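Glycoside hydrolase family 31 (Trueperella pyogenes, PDB 5F7S) probably hydrolyses alpha-glycosidic bonds in alpha-glucans or related oligosaccharides, using a TIM-barrel catalytic domain. Local coordinates at residues Arg162-Leu167 against Leu249-Leu254; Gly463-Gly468 against Val512-Ser517. All coordinates share one frame; numbering follows the deposited sequence.

Overall arrangement
Both contacts join neighbouring strands, but in different parts of the chain. Contact 1 (162-167 with 249-254) pairs strands 159-168 and 247-253, the middle two of a six-stranded antiparallel sheet ahead of the barrel; it is partly buried, with an apolar face and a largely charged one. Contact 2 (463-468 with 512-517) joins the fourth and fifth strands of the closed parallel barrel and is buried throughout. There the strands are short, and past their C-terminal ends polar side chains, waters and a calcium ion take over from regular pairing. The two share no element: their centres lie about 32 Å apart and their nearest atoms about 18 Å.

Contact 1: Arg162-Leu167 against Leu249-Leu254; sequences RVKFAL and LIEVDL
Arg162-Leu167 and Leu249-Leu254 pair as antiparallel neighbours in a six-stranded beta-sheet, with Val163 and Val252, then Phe165 and Ile250, as the hydrogen-bonded pairs. Side chains alternate between two faces. On the apolar one, the Phe165 ring is swung back over the partner strand, its CG lying between backbone N and carbonyl carbon (chi1 62°). Ile250 CB makes a CH-pi contact over the ring face, offset toward the rim, while its CG2 reaches Phe165 CZ at 3.7 Å. The other branch of Ile250 ends at Leu167, CD1 to CD1 3.8 Å. Val163 lies alongside Val252, CG1 to CB 3.8 Å. Phe228 and Val230, on strand 225-230 of a second sheet, pack onto this apolar face, as in a beta-sandwich.

The other face is mostly charged: Arg162, Lys164 and Glu251, with Ala166 CB against Leu249 CD2 (3.6 Å) at one end. Lys164 runs beside Glu251, its CG 3.7 Å from Glu251 OE2, and its ammonium forms a cation-pi contact with Trp131. Glu251 extends from the strand with CG anti to the backbone N (chi1 -169°), which carries its carboxylate to the arginine. In the salt bridge, Arg162 NE donates to the anti lone pair of Glu251 OE1 at 2.7 Å, the oxygen tilted 21° out of the guanidinium plane.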
loop_
_atom_site.group_PDB
_atom_site.type_symbol
_atom_site.label_atom_id
_atom_site.label_comp_id
_atom_site.label_asym_id
_atom_site.label_seq_id
_atom_site.Cartn_x
_atom_site.Cartn_y
_atom_site.Cartn_z
ATOM N N ARG A 162 18.987 -3.763 -16.517
ATOM C CA ARG A 162 18.731 -4.462 -15.255
ATOM C C ARG A 162 19.944 -5.254 -14.837
ATOM O O ARG A 162 20.844 -5.493 -15.644
ATOM C CB ARG A 162 17.579 -5.476 -15.392
ATOM C CG ARG A 162 16.232 -4.882 -15.743
ATOM C CD ARG A 162 15.089 -5.801 -15.334
ATOM N NE ARG A 162 15.066 -7.023 -16.103
ATOM C CZ ARG A 162 14.473 -7.166 -17.290
ATOM N NH1 ARG A 162 13.869 -6.152 -17.896
ATOM N NH2 ARG A 162 14.503 -8.343 -17.894
ATOM N N VAL A 163 19.943 -5.702 -13.586
ATOM C CA VAL A 163 21.029 -6.542 -13.068
ATOM C C VAL A 163 20.445 -7.650 -12.220
ATOM O O VAL A 163 19.436 -7.465 -11.589
ATOM C CB VAL A 163 22.101 -5.733 -12.282
ATOM C CG1 VAL A 163 21.530 -5.076 -11.049
ATOM C CG2 VAL A 163 23.272 -6.619 -11.879
ATOM N N LYS A 164 21.081 -8.805 -12.276
ATOM C CA LYS A 164 20.720 -9.995 -11.516
ATOM C C LYS A 164 21.928 -10.408 -10.739
ATOM O O LYS A 164 23.028 -10.405 -11.286
ATOM C CB LYS A 164 20.449 -11.187 -12.438
ATOM C CG LYS A 164 19.126 -11.168 -13.137
ATOM C CD LYS A 164 19.090 -12.145 -14.311
ATOM C CE LYS A 164 19.219 -13.594 -13.915
ATOM N NZ LYS A 164 19.076 -14.411 -15.155
ATOM N N PHE A 165 21.725 -10.790 -9.488
ATOM C CA PHE A 165 22.796 -11.333 -8.676
ATOM C C PHE A 165 22.156 -12.264 -7.661
ATOM O O PHE A 165 20.938 -12.312 -7.561
ATOM C CB PHE A 165 23.687 -10.238 -8.045
ATOM C CG PHE A 165 22.966 -9.325 -7.118
ATOM C CD1 PHE A 165 22.316 -8.204 -7.599
ATOM C CD2 PHE A 165 22.943 -9.582 -5.759
ATOM C CE1 PHE A 165 21.638 -7.362 -6.736
ATOM C CE2 PHE A 165 22.282 -8.743 -4.893
ATOM C CZ PHE A 165 21.629 -7.631 -5.381
ATOM N N ALA A 166 22.976 -13.011 -6.927
ATOM C CA ALA A 166 22.479 -13.983 -5.962
ATOM C C ALA A 166 23.156 -13.874 -4.595
ATOM O O ALA A 166 24.320 -13.449 -4.481
ATOM C CB ALA A 166 22.642 -15.383 -6.519
ATOM N N LEU A 167 22.379 -14.232 -3.571
ATOM C CA LEU A 167 22.817 -14.291 -2.182
ATOM C C LEU A 167 22.607 -15.734 -1.697
ATOM O O LEU A 167 21.614 -16.380 -2.056
ATOM C CB LEU A 167 21.979 -13.348 -1.316
ATOM C CG LEU A 167 21.915 -11.870 -1.710
ATOM C CD1 LEU A 167 21.167 -11.130 -0.626
ATOM C CD2 LEU A 167 23.280 -11.230 -1.898
ATOM N N LEU A 249 17.619 -15.168 -5.558
ATOM C CA LEU A 249 17.951 -14.433 -6.786
ATOM C C LEU A 249 17.286 -13.062 -6.756
ATOM O O LEU A 249 16.091 -12.952 -6.517
ATOM C CB LEU A 249 17.540 -15.199 -8.028
ATOM C CG LEU A 249 18.070 -16.623 -8.127
ATOM C CD1 LEU A 249 17.549 -17.276 -9.399
ATOM C CD2 LEU A 249 19.599 -16.647 -8.080
ATOM N N ILE A 250 18.074 -12.019 -6.982
ATOM C CA ILE A 250 17.587 -10.649 -6.920
ATOM C C ILE A 250 17.805 -9.981 -8.244
ATOM O O ILE A 250 18.910 -10.016 -8.789
ATOM C CB ILE A 250 18.327 -9.865 -5.832
ATOM C CG1 ILE A 250 17.960 -10.432 -4.460
ATOM C CG2 ILE A 250 17.994 -8.386 -5.896
ATOM C CD1 ILE A 250 18.787 -9.876 -3.311
ATOM N N GLU A 251 16.753 -9.357 -8.758
ATOM C CA GLU A 251 16.820 -8.674 -10.029
ATOM C C GLU A 251 16.415 -7.232 -9.780
ATOM O O GLU A 251 15.432 -6.962 -9.095
ATOM C CB GLU A 251 15.944 -9.386 -11.062
ATOM C CG GLU A 251 16.162 -8.904 -12.487
ATOM C CD GLU A 251 15.594 -9.849 -13.559
ATOM O OE1 GLU A 251 15.320 -9.359 -14.683
ATOM O OE2 GLU A 251 15.427 -11.073 -13.298
ATOM N N VAL A 252 17.181 -6.308 -10.337
ATOM C CA VAL A 252 16.992 -4.887 -10.084
ATOM C C VAL A 252 16.856 -4.078 -11.372
ATOM O O VAL A 252 17.694 -4.175 -12.258
ATOM C CB VAL A 252 18.225 -4.339 -9.339
ATOM C CG1 VAL A 252 18.038 -2.857 -9.021
ATOM C CG2 VAL A 252 18.502 -5.165 -8.089
ATOM N N ASP A 253 15.809 -3.270 -11.463
ATOM C CA ASP A 253 15.637 -2.388 -12.615
ATOM C C ASP A 253 16.646 -1.267 -12.472
ATOM O O ASP A 253 16.818 -0.741 -11.358
ATOM C CB ASP A 253 14.211 -1.816 -12.671
ATOM C CG ASP A 253 14.043 -0.759 -13.753
ATOM O OD1 ASP A 253 14.641 -0.915 -14.841
ATOM O OD2 ASP A 253 13.325 0.250 -13.513
ATOM N N LEU A 254 17.345 -0.954 -13.566
ATOM C CA LEU A 254 18.313 0.141 -13.601
ATOM C C LEU A 254 17.725 1.405 -14.234
ATOM O O LEU A 254 18.388 2.445 -14.260
ATOM C CB LEU A 254 19.632 -0.278 -14.281
ATOM C CG LEU A 254 20.370 -1.421 -13.560
ATOM C CD1 LEU A 254 21.578 -1.849 -14.369
ATOM C CD2 LEU A 254 20.778 -1.022 -12.145
#

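Contact 2: Gly463-Gly468 against Val512-Ser517. With CA (calcium ion), chain G.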
loop_
_atom_site.group_PDB
_atom_site.type_symbol
_atom_site.label_atom_id
_atom_site.label_comp_id
_atom_site.label_asym_id
_atom_site.label_seq_id
_atom_site.Cartn_x
_atom_site.Cartn_y
_atom_site.Cartn_z
ATOM N N GLY A 463 -6.414 15.339 11.522
ATOM C CA GLY A 463 -5.614 14.520 10.650
ATOM C C GLY A 463 -6.350 14.195 9.383
ATOM O O GLY A 463 -7.489 14.635 9.191
ATOM N N PHE A 464 -5.676 13.419 8.528
ATOM C CA PHE A 464 -6.194 13.053 7.224
ATOM C C PHE A 464 -6.047 11.578 6.882
ATOM O O PHE A 464 -5.045 10.957 7.209
ATOM C CB PHE A 464 -5.412 13.803 6.156
ATOM C CG PHE A 464 -5.557 15.285 6.202
ATOM C CD1 PHE A 464 -6.625 15.904 5.572
ATOM C CD2 PHE A 464 -4.585 16.074 6.825
ATOM C CE1 PHE A 464 -6.734 17.285 5.564
ATOM C CE2 PHE A 464 -4.696 17.449 6.832
ATOM C CZ PHE A 464 -5.761 18.057 6.196
ATOM N N LYS A 465 -7.023 11.033 6.169
ATOM C CA LYS A 465 -6.921 9.661 5.674
ATOM C C LYS A 465 -6.431 9.817 4.244
ATOM O O LYS A 465 -7.208 10.082 3.322
ATOM C CB LYS A 465 -8.251 8.913 5.753
ATOM C CG LYS A 465 -8.158 7.460 5.316
ATOM C CD LYS A 465 -9.505 6.765 5.385
ATOM C CE LYS A 465 -9.430 5.335 4.903
ATOM N NZ LYS A 465 -10.736 4.642 5.103
ATOM N N THR A 466 -5.113 9.727 4.090
ATOM C CA THR A 466 -4.434 9.881 2.810
ATOM C C THR A 466 -4.493 8.590 2.028
ATOM O O THR A 466 -3.542 7.815 1.975
ATOM C CB THR A 466 -2.972 10.358 3.007
ATOM O OG1 THR A 466 -2.397 9.680 4.113
ATOM C CG2 THR A 466 -2.942 11.840 3.315
ATOM N N ASP A 467 -5.633 8.383 1.409
ATOM C CA ASP A 467 -5.908 7.196 0.623
ATOM C C ASP A 467 -5.213 7.354 -0.736
ATOM O O ASP A 467 -4.840 8.461 -1.116
ATOM C CB ASP A 467 -7.427 7.116 0.445
ATOM C CG ASP A 467 -7.921 5.754 0.045
ATOM O OD1 ASP A 467 -7.140 4.810 -0.216
ATOM O OD2 ASP A 467 -9.141 5.624 0.005
ATOM N N GLY A 468 -5.033 6.243 -1.449
ATOM C CA GLY A 468 -4.416 6.230 -2.790
ATOM C C GLY A 468 -2.898 6.357 -2.790
ATOM O O GLY A 468 -2.243 5.930 -1.848
ATOM N N VAL A 512 -0.682 13.080 12.096
ATOM C CA VAL A 512 -1.516 11.893 11.993
ATOM C C VAL A 512 -2.112 11.785 10.586
ATOM O O VAL A 512 -3.128 12.431 10.276
ATOM C CB VAL A 512 -2.649 11.897 13.073
ATOM C CG1 VAL A 512 -3.596 10.713 12.903
ATOM C CG2 VAL A 512 -2.065 11.885 14.478
ATOM N N THR A 513 -1.436 11.025 9.730
ATOM C CA THR A 513 -1.958 10.683 8.406
ATOM C C THR A 513 -2.290 9.203 8.490
ATOM O O THR A 513 -1.654 8.479 9.231
ATOM C CB THR A 513 -0.940 10.915 7.302
ATOM O OG1 THR A 513 0.234 10.185 7.597
ATOM C CG2 THR A 513 -0.576 12.366 7.216
ATOM N N PHE A 514 -3.291 8.757 7.746
ATOM C CA PHE A 514 -3.724 7.343 7.758
ATOM C C PHE A 514 -3.700 6.941 6.290
ATOM O O PHE A 514 -4.527 7.425 5.509
ATOM C CB PHE A 514 -5.112 7.267 8.412
ATOM C CG PHE A 514 -5.598 5.876 8.739
ATOM C CD1 PHE A 514 -4.822 4.999 9.471
ATOM C CD2 PHE A 514 -6.897 5.508 8.437
ATOM C CE1 PHE A 514 -5.298 3.739 9.802
ATOM C CE2 PHE A 514 -7.391 4.256 8.774
ATOM C CZ PHE A 514 -6.595 3.374 9.456
ATOM N N SER A 515 -2.711 6.117 5.916
ATOM C CA SER A 515 -2.455 5.733 4.527
ATOM C C SER A 515 -2.450 4.260 4.302
ATOM O O SER A 515 -2.297 3.503 5.222
ATOM C CB SER A 515 -1.075 6.204 4.122
ATOM O OG SER A 515 -0.976 7.582 4.175
ATOM N N ARG A 516 -2.576 3.853 3.047
ATOM C CA ARG A 516 -2.479 2.440 2.694
ATOM C C ARG A 516 -1.254 2.130 1.843
ATOM O O ARG A 516 -0.818 0.982 1.848
ATOM C CB ARG A 516 -3.726 1.942 1.972
ATOM C CG ARG A 516 -3.803 2.332 0.507
ATOM C CD ARG A 516 -5.120 1.917 -0.139
ATOM N NE ARG A 516 -5.126 2.344 -1.538
ATOM C CZ ARG A 516 -6.181 2.344 -2.356
ATOM N NH1 ARG A 516 -7.383 1.940 -1.940
ATOM N NH2 ARG A 516 -6.035 2.761 -3.614
ATOM N N SER A 517 -0.737 3.096 1.070
ATOM C CA SER A 517 0.430 2.804 0.215
ATOM C C SER A 517 1.682 3.449 0.745
ATOM O O SER A 517 1.640 4.383 1.527
ATOM C CB SER A 517 0.192 3.105 -1.285
ATOM O OG SER A 517 -0.052 4.480 -1.542
HETATM CA CA CA G . -10.670 4.235 -1.344
HETATM O O HOH W 1 -2.245 5.684 0.874
HETATM O O HOH W 2 -9.079 2.574 0.294
HETATM O O HOH W 3 -10.148 2.203 -2.461
HETATM O O HOH W 4 -12.050 5.183 0.464
#
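Ser517 OG donates to Gly468 O at 2.6 Å, and next to it Asp467 OD2 binds the calcium ion at 2.5 Å. Two waters on the calcium accept from Arg516 NH1, one of them weakly. Asp467 OD1 accepts from Gly468 N and sits over one face of the Arg516 guanidinium, 3.4 Å from NH1, the two planes almost perpendicular (89°). No N-H points at this oxygen, so the salt bridge is one of charge. The arginine's strongest partner is Glu470, through NE; a leucine here would probably leave Glu470 without its ion pair and Asp467 OD1 without the guanidinium face it sits on.

Another water ties Thr466 O and Gly468 O to Arg516 N. Farther back, adjacent parallel strands of the TIM barrel pair through Phe464 N to Val512 O (3.2 Å) and Phe514 N to Phe464 O (2.9 Å). Lys465 CG, anti to the backbone N (chi1 -177°), lies beside the Phe514 ring, 3.9 Å from CD2; its NZ forms a salt bridge with Glu330. Phe514 in turn stacks on Trp529. The C-terminal ends of barrel strands carry the active site in this fold; the gathered acids and arginine are consistent with lying at or near it, and the bound calcium probably reflects the anionic character of the spot.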